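PDB 4PR3: 5'-methylthioadenosine nucleosidase / s-adenosylhomocysteine nucleosidase from Brucella melitensis bv. 1, which belongs to the phosphorylase superfamily of alpha/beta proteins and, in this structure, carries adenine in its ligand pocket. Local coordinates for residues V61-N66 against D167-A172. Sequence-based numbering, arbitrary orientation.
Sequences VEAAVN and DMETYA. With ADE (adenine), chain C.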
ATOM      1  N   VAL A  61      -2.088  -2.350   0.797  1.00  8.93           N
ATOM      2  CA  VAL A  61      -0.713  -2.812   0.605  1.00  8.92           C
ATOM      3  C   VAL A  61      -0.609  -3.872  -0.495  1.00  8.89           C
ATOM      4  O   VAL A  61       0.273  -3.793  -1.353  1.00  9.16           O
ATOM      5  CB  VAL A  61      -0.087  -3.331   1.921  1.00  7.59           C
ATOM      6  CG1 VAL A  61       1.207  -4.092   1.645  1.00  6.43           C
ATOM      7  CG2 VAL A  61       0.166  -2.175   2.869  1.00  5.92           C
ATOM      8  N   GLU A  62      -1.515  -4.846  -0.475  1.00  7.79           N
ATOM      9  CA  GLU A  62      -1.539  -5.880  -1.508  1.00  8.32           C
ATOM     10  C   GLU A  62      -1.814  -5.272  -2.874  1.00  9.05           C
ATOM     11  O   GLU A  62      -1.183  -5.637  -3.864  1.00  9.13           O
ATOM     12  CB  GLU A  62      -2.584  -6.954  -1.197  1.00  9.32           C
ATOM     13  CG  GLU A  62      -2.272  -7.786   0.035  1.00 11.59           C
ATOM     14  CD  GLU A  62      -0.843  -8.292   0.043  1.00 14.43           C
ATOM     15  OE1 GLU A  62      -0.434  -8.932  -0.950  1.00 16.12           O
ATOM     16  OE2 GLU A  62      -0.126  -8.037   1.039  1.00 10.81           O
ATOM     17  N   ALA A  63      -2.758  -4.338  -2.916  1.00 11.24           N
ATOM     18  CA  ALA A  63      -3.136  -3.670  -4.156  1.00  9.08           C
ATOM     19  C   ALA A  63      -1.989  -2.843  -4.723  1.00  9.77           C
ATOM     20  O   ALA A  63      -1.720  -2.879  -5.926  1.00 10.02           O
ATOM     21  CB  ALA A  63      -4.353  -2.794  -3.934  1.00  7.78           C
ATOM     22  N   ALA A  64      -1.320  -2.094  -3.851  1.00  6.98           N
ATOM     23  CA  ALA A  64      -0.206  -1.252  -4.265  1.00  7.25           C
ATOM     24  C   ALA A  64       0.972  -2.079  -4.771  1.00  9.30           C
ATOM     25  O   ALA A  64       1.542  -1.778  -5.814  1.00  8.56           O
ATOM     26  CB  ALA A  64       0.234  -0.359  -3.123  1.00  7.26           C
ATOM     27  N   VAL A  65       1.329  -3.122  -4.028  1.00  8.65           N
ATOM     28  CA  VAL A  65       2.469  -3.950  -4.394  1.00  9.00           C
ATOM     29  C   VAL A  65       2.227  -4.692  -5.709  1.00  9.84           C
ATOM     30  O   VAL A  65       3.068  -4.666  -6.607  1.00 12.40           O
ATOM     31  CB  VAL A  65       2.834  -4.953  -3.273  1.00  9.28           C
ATOM     32  CG1 VAL A  65       3.858  -5.966  -3.770  1.00  7.99           C
ATOM     33  CG2 VAL A  65       3.363  -4.220  -2.050  1.00  5.48           C
ATOM     34  N   ASN A  66       1.071  -5.338  -5.823  1.00  8.32           N
ATOM     35  CA  ASN A  66       0.749  -6.115  -7.016  1.00  9.06           C
ATOM     36  C   ASN A  66       0.580  -5.285  -8.289  1.00  9.89           C
ATOM     37  O   ASN A  66       1.041  -5.685  -9.355  1.00 11.48           O
ATOM     38  CB  ASN A  66      -0.492  -6.981  -6.783  1.00  9.05           C
ATOM     39  CG  ASN A  66      -0.214  -8.166  -5.880  1.00 11.35           C
ATOM     40  OD1 ASN A  66       0.900  -8.697  -5.855  1.00  9.45           O
ATOM     41  ND2 ASN A  66      -1.228  -8.589  -5.132  1.00 10.00           N
ATOM     42  N   ASP A 167     -14.066   1.362   0.180  1.00  7.64           N
ATOM     43  CA  ASP A 167     -13.452   0.154  -0.361  1.00  8.14           C
ATOM     44  C   ASP A 167     -12.061  -0.060   0.232  1.00 10.81           C
ATOM     45  O   ASP A 167     -11.586   0.740   1.037  1.00 11.30           O
ATOM     46  CB  ASP A 167     -13.375   0.205  -1.888  1.00  8.09           C
ATOM     47  CG  ASP A 167     -12.126   0.910  -2.390  1.00  9.96           C
ATOM     48  OD1 ASP A 167     -11.765   1.966  -1.821  1.00  7.61           O
ATOM     49  OD2 ASP A 167     -11.506   0.403  -3.354  1.00  8.17           O
HETATM   50  N   MSE A 168     -11.437  -1.175  -0.126  1.00 10.47           N
HETATM   51  CA  MSE A 168     -10.093  -1.486   0.356  1.00 10.74           C
HETATM   52  C   MSE A 168      -8.917  -1.315  -0.610  1.00 11.20           C
HETATM   53  O   MSE A 168      -7.778  -1.603  -0.249  1.00 12.55           O
HETATM   54  CB  MSE A 168     -10.101  -2.862   1.000  1.00 11.30           C
HETATM   55  CG  MSE A 168     -11.145  -2.935   2.089  1.00 10.66           C
HETATM   56 SE   MSE A 168     -11.437  -4.722   2.721  1.00 29.40          SE
HETATM   57  CE  MSE A 168      -9.614  -5.104   3.309  1.00  9.92           C
ATOM     58  N   GLU A 169      -9.188  -0.860  -1.829  1.00 11.23           N
ATOM     59  CA  GLU A 169      -8.216  -0.957  -2.923  1.00 10.62           C
ATOM     60  C   GLU A 169      -7.897   0.346  -3.656  1.00 10.28           C
ATOM     61  O   GLU A 169      -6.736   0.726  -3.779  1.00 12.36           O
ATOM     62  CB  GLU A 169      -8.608  -2.044  -3.930  1.00 13.58           C
ATOM     63  CG  GLU A 169      -8.305  -3.458  -3.460  1.00 12.88           C
ATOM     64  CD  GLU A 169      -9.398  -4.025  -2.575  1.00 15.61           C
ATOM     65  OE1 GLU A 169     -10.592  -3.806  -2.889  1.00 15.26           O
ATOM     66  OE2 GLU A 169      -9.063  -4.686  -1.567  1.00 14.42           O
ATOM     67  N   THR A 170      -8.937   0.981  -4.185  1.00 12.24           N
ATOM     68  CA  THR A 170      -8.824   2.011  -5.218  1.00 10.04           C
ATOM     69  C   THR A 170      -7.734   3.071  -5.033  1.00  8.73           C
ATOM     70  O   THR A 170      -6.993   3.346  -5.973  1.00 10.03           O
ATOM     71  CB  THR A 170     -10.178   2.716  -5.413  1.00  8.18           C
ATOM     72  OG1 THR A 170     -11.178   1.736  -5.709  1.00  8.54           O
ATOM     73  CG2 THR A 170     -10.110   3.728  -6.548  1.00  9.82           C
ATOM     74  N   TYR A 171      -7.617   3.656  -3.844  1.00  8.47           N
ATOM     75  CA  TYR A 171      -6.587   4.676  -3.627  1.00  7.67           C
ATOM     76  C   TYR A 171      -5.182   4.121  -3.863  1.00  8.69           C
ATOM     77  O   TYR A 171      -4.300   4.824  -4.351  1.00  8.44           O
ATOM     78  CB  TYR A 171      -6.682   5.294  -2.229  1.00  6.67           C
ATOM     79  CG  TYR A 171      -5.587   6.299  -1.946  1.00  8.15           C
ATOM     80  CD1 TYR A 171      -5.753   7.644  -2.258  1.00  7.11           C
ATOM     81  CD2 TYR A 171      -4.383   5.902  -1.374  1.00  6.47           C
ATOM     82  CE1 TYR A 171      -4.749   8.561  -2.010  1.00  7.03           C
ATOM     83  CE2 TYR A 171      -3.379   6.808  -1.126  1.00  6.57           C
ATOM     84  CZ  TYR A 171      -3.565   8.135  -1.444  1.00  6.54           C
ATOM     85  OH  TYR A 171      -2.557   9.035  -1.192  1.00  7.38           O
ATOM     86  N   ALA A 172      -4.976   2.860  -3.504  1.00  8.02           N
ATOM     87  CA  ALA A 172      -3.694   2.215  -3.737  1.00  9.26           C
ATOM     88  C   ALA A 172      -3.451   2.030  -5.234  1.00 11.09           C
ATOM     89  O   ALA A 172      -2.315   2.124  -5.704  1.00  9.29           O
ATOM     90  CB  ALA A 172      -3.632   0.886  -3.013  1.00  8.27           C
TER
HETATM   91  N9  ADE C 501     -16.021  -3.605   0.119  1.00  8.73           N
HETATM   92  C8  ADE C 501     -17.325  -4.014   0.169  1.00  9.47           C
HETATM   93  N7  ADE C 501     -17.930  -3.713   1.292  1.00 10.13           N
HETATM   94  C5  ADE C 501     -16.956  -3.061   2.031  1.00  8.71           C
HETATM   95  C6  ADE C 501     -16.964  -2.491   3.319  1.00  9.33           C
HETATM   96  N6  ADE C 501     -18.035  -2.490   4.119  1.00 11.19           N
HETATM   97  N1  ADE C 501     -15.824  -1.920   3.758  1.00  8.96           N
HETATM   98  C2  ADE C 501     -14.750  -1.922   2.959  1.00  8.49           C
HETATM   99  N3  ADE C 501     -14.622  -2.428   1.733  1.00  8.22           N
HETATM  100  C4  ADE C 501     -15.773  -2.989   1.325  1.00  8.75           C
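Glu169 meets Ala63 through its aliphatic CG, 4.0 Å from Ala63 CB. Its flat carboxylate plays no part in that touch: a bend at chi2 (84°) turns it aside, and OE2 takes a hydrogen bond from Gly59 N. The second flat group, the carboxylate of Asp167, forms an Asx turn leading into helix 170-180, with Glu169 as that helix's N-cap residue. Adenine lies at the start of 167-172, its N3 edge met from opposite sides of the ring plane: Asp167 CA stands well out of the plane, while Met168 CG (selenomethionine) comes in closer to it, 3.5 Å from N3. Three donors grip Asp167 OD2. Glu169 N, 3.0 Å from OD2, stands 74° out of the carboxylate plane over one face, whereas Thr170 OG1 reaches OD2 at 2.7 Å over the opposite face. Thr170 N uses the syn lone pair of OD2, in a 2.8 Å bond that is nearly straight (176°). With OD1 bound by Thr148 OG1, the group is held against rotation.

The helix so started packs on helix 60-76 through alanines. The CA atoms of Ala64 and Ala172 are just 4.9 Å apart, evidence of a close, small-residue helix contact. It buries 158 Å² and lies near the dimer interface, where Glu62 forms a salt bridge with Arg175 of the second subunit. The side-chain contacts are apolar: the Ala172 methyl, also against the backbone N of Ala64, has its CB 3.9 Å from Ala63 CB.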